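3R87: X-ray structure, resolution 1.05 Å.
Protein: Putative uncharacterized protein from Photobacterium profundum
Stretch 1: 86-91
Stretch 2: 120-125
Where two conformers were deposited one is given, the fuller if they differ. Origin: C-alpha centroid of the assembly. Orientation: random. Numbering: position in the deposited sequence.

Stretch 1, residues 86-91: GKYKTL
Stretch 2, residues 120-125: RLQPVP

Two stretches of one chain meet at Tyr88 and Pro123, whose CA atoms lie 4.5 Å apart. Their end-to-end directions, CA 87 to 90 against CA 121 to 124, differ by 83°, so the segments cross instead of pairing along their length. The contact buries 322 Å², both sides summed.

Tyr88 covers the most. Its backbone sits at phi/psi -106/-37. The CA-to-CB bond points away from the second stretch, but chi1 -61° (m) and chi2 -87° bring the ring back. The ring meets the backbone from Leu121 to Pro123 obliquely: Tyr88 CD1 is 3.5 Å from Gln122 C, and Tyr88 CE1 is 3.6 Å from Pro123 N. Apolar contacts join it to side chains there, with Tyr88 CD1 4.2 Å from Leu121 CB and Tyr88 CE1 3.8 Å from Pro123 CD.

Pro123 has phi/psi -65/151 and a C-gamma exo ring. Pro123 CB is 3.1 Å from Lys87 CG, a tight approach. Pro123 CA makes a CA-H...O contact of 3.1 Å with Lys87 O, 128° at the hydrogen.

Lys87 (-74/-21) supplies the one direct hydrogen bond across the stretches: Val124 N donates to Lys87 O at 2.9 Å, with an angle of 156°. Water 1 adds a bridge, donating to Lys87 O at 3.0 Å and to Val124 O at 2.8 Å. The Lys87 side chain follows t, t, p, p. This places Lys87 NZ 2.8 Å from Tyr88 OH, to which it donates a hydrogen bond within the first stretch.

Val124 (-64/124, chi1 t) is buried. Val124 CG2 lies 3.7 Å from Thr90 OG1, where Thr90 (-130/131, chi1 m) directs its CA-to-CB bond toward the second stretch. Water 2 lies 2.8 Å from Tyr88 O and 2.7 Å from Gln122 O.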

ATOM      1  N   GLY A  86      -2.828  16.362 -28.610  1.00 33.48           N
ATOM      2  CA  GLY A  86      -2.197  17.670 -28.440  1.00 32.19           C
ATOM      3  C   GLY A  86      -0.857  17.641 -27.723  1.00 32.84           C
ATOM      4  O   GLY A  86      -0.346  16.547 -27.301  1.00 36.64           O
ATOM      5  N   LYS A  87      -0.364  18.841 -27.410  1.00 32.79           N
ATOM      6  CA  LYS A  87       0.933  19.065 -26.692  1.00 33.69           C
ATOM      7  C   LYS A  87       0.953  18.751 -25.188  1.00 29.66           C
ATOM      8  O   LYS A  87       2.070  18.519 -24.638  1.00 33.13           O
ATOM      9  CB  LYS A  87       1.315  20.567 -26.895  1.00 36.38           C
ATOM     10  CG  LYS A  87       2.703  21.057 -26.366  1.00 45.82           C
ATOM     11  CD  LYS A  87       3.115  22.476 -26.982  1.00 55.61           C
ATOM     12  CE  LYS A  87       2.453  23.796 -26.569  1.00 60.88           C
ATOM     13  NZ  LYS A  87       3.018  24.625 -25.405  1.00 65.40           N
ATOM     14  N   TYR A  88      -0.212  18.717 -24.529  1.00 27.71           N
ATOM     15  CA  TYR A  88      -0.330  18.612 -23.093  1.00 25.00           C
ATOM     16  C   TYR A  88      -0.766  17.263 -22.598  0.50 22.89           C
ATOM     17  O   TYR A  88      -0.232  16.816 -21.574  0.50 24.57           O
ATOM     18  CB  TYR A  88      -1.248  19.700 -22.486  1.00 27.41           C
ATOM     19  CG  TYR A  88      -0.707  21.087 -22.750  1.00 30.26           C
ATOM     20  CD1 TYR A  88       0.244  21.681 -21.874  1.00 32.59           C
ATOM     21  CD2 TYR A  88      -1.068  21.764 -23.915  1.00 34.68           C
ATOM     22  CE1 TYR A  88       0.780  22.942 -22.147  1.00 39.14           C
ATOM     23  CE2 TYR A  88      -0.548  23.067 -24.233  1.00 40.15           C
ATOM     24  CZ  TYR A  88       0.378  23.637 -23.329  1.00 41.26           C
ATOM     25  OH  TYR A  88       0.921  24.902 -23.567  1.00 49.32           O
ATOM     26  N   LYS A  89      -1.679  16.587 -23.315  0.50 23.66           N
ATOM     27  CA  LYS A  89      -2.364  15.379 -22.856  0.50 22.88           C
ATOM     28  C   LYS A  89      -1.751  14.151 -23.551  0.50 21.07           C
ATOM     29  O   LYS A  89      -1.379  14.174 -24.760  0.50 19.12           O
ATOM     30  CB  LYS A  89      -3.812  15.424 -23.322  0.50 24.51           C
ATOM     31  CG  LYS A  89      -4.534  16.698 -22.915  0.50 29.77           C
ATOM     32  CD  LYS A  89      -6.026  16.560 -23.127  0.50 33.08           C
ATOM     33  CE  LYS A  89      -6.638  15.687 -22.035  0.50 36.29           C
ATOM     34  NZ  LYS A  89      -8.123  15.797 -21.899  0.50 40.34           N
ATOM     35  N   THR A  90      -1.758  13.053 -22.807  1.00 18.33           N
ATOM     36  CA  THR A  90      -1.464  11.737 -23.331  0.75 16.80           C
ATOM     37  C   THR A  90      -2.591  10.826 -22.881  1.00 15.50           C
ATOM     38  O   THR A  90      -2.956  10.816 -21.700  1.00 15.17           O
ATOM     39  CB  THR A  90      -0.086  11.217 -22.881  0.75 17.63           C
ATOM     40  OG1 THR A  90       0.917  12.136 -23.261  0.75 21.79           O
ATOM     41  CG2 THR A  90       0.238   9.929 -23.671  0.75 21.81           C
ATOM     42  N   LEU A  91      -3.180  10.049 -23.822  1.00 14.60           N
ATOM     43  CA  LEU A  91      -4.187   9.097 -23.520  1.00 13.24           C
ATOM     44  C   LEU A  91      -3.612   7.703 -23.491  1.00 12.57           C
ATOM     45  O   LEU A  91      -2.876   7.328 -24.429  1.00 16.95           O
ATOM     46  CB  LEU A  91      -5.325   9.182 -24.582  1.00 15.25           C
ATOM     47  CG  LEU A  91      -5.749  10.558 -24.896  1.00 19.57           C
ATOM     48  CD1 LEU A  91      -6.798  10.502 -26.004  1.00 24.37           C
ATOM     49  CD2 LEU A  91      -6.256  11.260 -23.602  1.00 22.17           C
ATOM     50  N   ARG A 120       1.535  23.655 -12.514  1.00 32.38           N
ATOM     51  CA  ARG A 120       1.218  24.210 -13.828  1.00 30.04           C
ATOM     52  C   ARG A 120       1.428  23.190 -14.930  1.00 27.74           C
ATOM     53  O   ARG A 120       2.498  22.464 -14.969  1.00 27.22           O
ATOM     54  CB  ARG A 120       2.074  25.440 -14.091  1.00 32.89           C
ATOM     55  CG  ARG A 120       1.844  26.498 -12.963  1.00 38.46           C
ATOM     56  CD  ARG A 120       2.704  27.800 -13.179  1.00 45.95           C
ATOM     57  NE  ARG A 120       4.153  27.446 -13.164  1.00 50.18           N
ATOM     58  CZ  ARG A 120       5.186  28.258 -12.899  1.00 51.50           C
ATOM     59  NH1 ARG A 120       5.006  29.538 -12.647  1.00 51.84           N
ATOM     60  NH2 ARG A 120       6.426  27.757 -12.925  1.00 53.14           N
ATOM     61  N   LEU A 121       0.494  23.134 -15.885  1.00 28.82           N
ATOM     62  CA  LEU A 121       0.562  22.214 -17.011  1.00 27.02           C
ATOM     63  C   LEU A 121       1.677  22.602 -17.926  1.00 26.15           C
ATOM     64  O   LEU A 121       1.876  23.790 -18.229  1.00 28.96           O
ATOM     65  CB  LEU A 121      -0.727  22.210 -17.863  1.00 30.05           C
ATOM     66  CG  LEU A 121      -2.019  21.699 -17.258  1.00 35.09           C
ATOM     67  CD1 LEU A 121      -3.159  22.063 -18.292  1.00 40.08           C
ATOM     68  CD2 LEU A 121      -1.936  20.205 -17.007  1.00 36.86           C
ATOM     69  N   GLN A 122       2.391  21.599 -18.402  1.00 23.95           N
ATOM     70  CA  GLN A 122       3.536  21.846 -19.269  1.00 24.98           C
ATOM     71  C   GLN A 122       3.351  20.913 -20.471  1.00 24.10           C
ATOM     72  O   GLN A 122       2.794  19.792 -20.372  1.00 24.98           O
ATOM     73  CB  GLN A 122       4.886  21.467 -18.623  1.00 27.82           C
ATOM     74  CG  GLN A 122       5.125  22.281 -17.328  1.00 32.00           C
ATOM     75  CD  GLN A 122       5.298  23.779 -17.548  1.00 38.52           C
ATOM     76  OE1 GLN A 122       4.912  24.618 -16.656  1.00 43.62           O
ATOM     77  NE2 GLN A 122       5.854  24.134 -18.687  1.00 37.18           N
ATOM     78  N   PRO A 123       3.902  21.259 -21.613  1.00 24.70           N
ATOM     79  CA  PRO A 123       3.875  20.310 -22.801  1.00 24.23           C
ATOM     80  C   PRO A 123       4.726  19.007 -22.447  1.00 21.17           C
ATOM     81  O   PRO A 123       5.700  19.105 -21.708  1.00 22.87           O
ATOM     82  CB  PRO A 123       4.608  21.107 -23.901  1.00 27.33           C
ATOM     83  CG  PRO A 123       4.347  22.528 -23.475  1.00 29.77           C
ATOM     84  CD  PRO A 123       4.557  22.545 -21.958  1.00 26.88           C
ATOM     85  N   VAL A 124       4.384  17.862 -23.024  1.00 21.83           N
ATOM     86  CA  VAL A 124       5.215  16.633 -22.822  1.00 20.82           C
ATOM     87  C   VAL A 124       6.589  16.891 -23.434  1.00 18.76           C
ATOM     88  O   VAL A 124       6.682  17.248 -24.592  1.00 20.05           O
ATOM     89  CB  VAL A 124       4.694  15.346 -23.471  1.00 22.30           C
ATOM     90  CG1 VAL A 124       5.611  14.142 -23.178  1.00 23.12           C
ATOM     91  CG2 VAL A 124       3.251  15.043 -23.070  1.00 27.99           C
ATOM     92  N   PRO A 125       7.696  16.751 -22.665  1.00 18.44           N
ATOM     93  CA  PRO A 125       9.024  17.036 -23.253  1.00 18.50           C
ATOM     94  C   PRO A 125       9.310  16.153 -24.439  1.00 18.52           C
ATOM     95  O   PRO A 125       9.023  14.955 -24.451  1.00 17.23           O
ATOM     96  CB  PRO A 125       9.953  16.768 -22.067  1.00 21.11           C
ATOM     97  CG  PRO A 125       9.122  17.016 -20.838  1.00 19.82           C
ATOM     98  CD  PRO A 125       7.746  16.454 -21.207  1.00 18.61           C
TER
HETATM   99  O   HOH W   1       4.490  17.972 -26.246  1.00 36.48           O
HETATM  100  O   HOH W   2       0.466  18.643 -19.545  1.00 27.47           O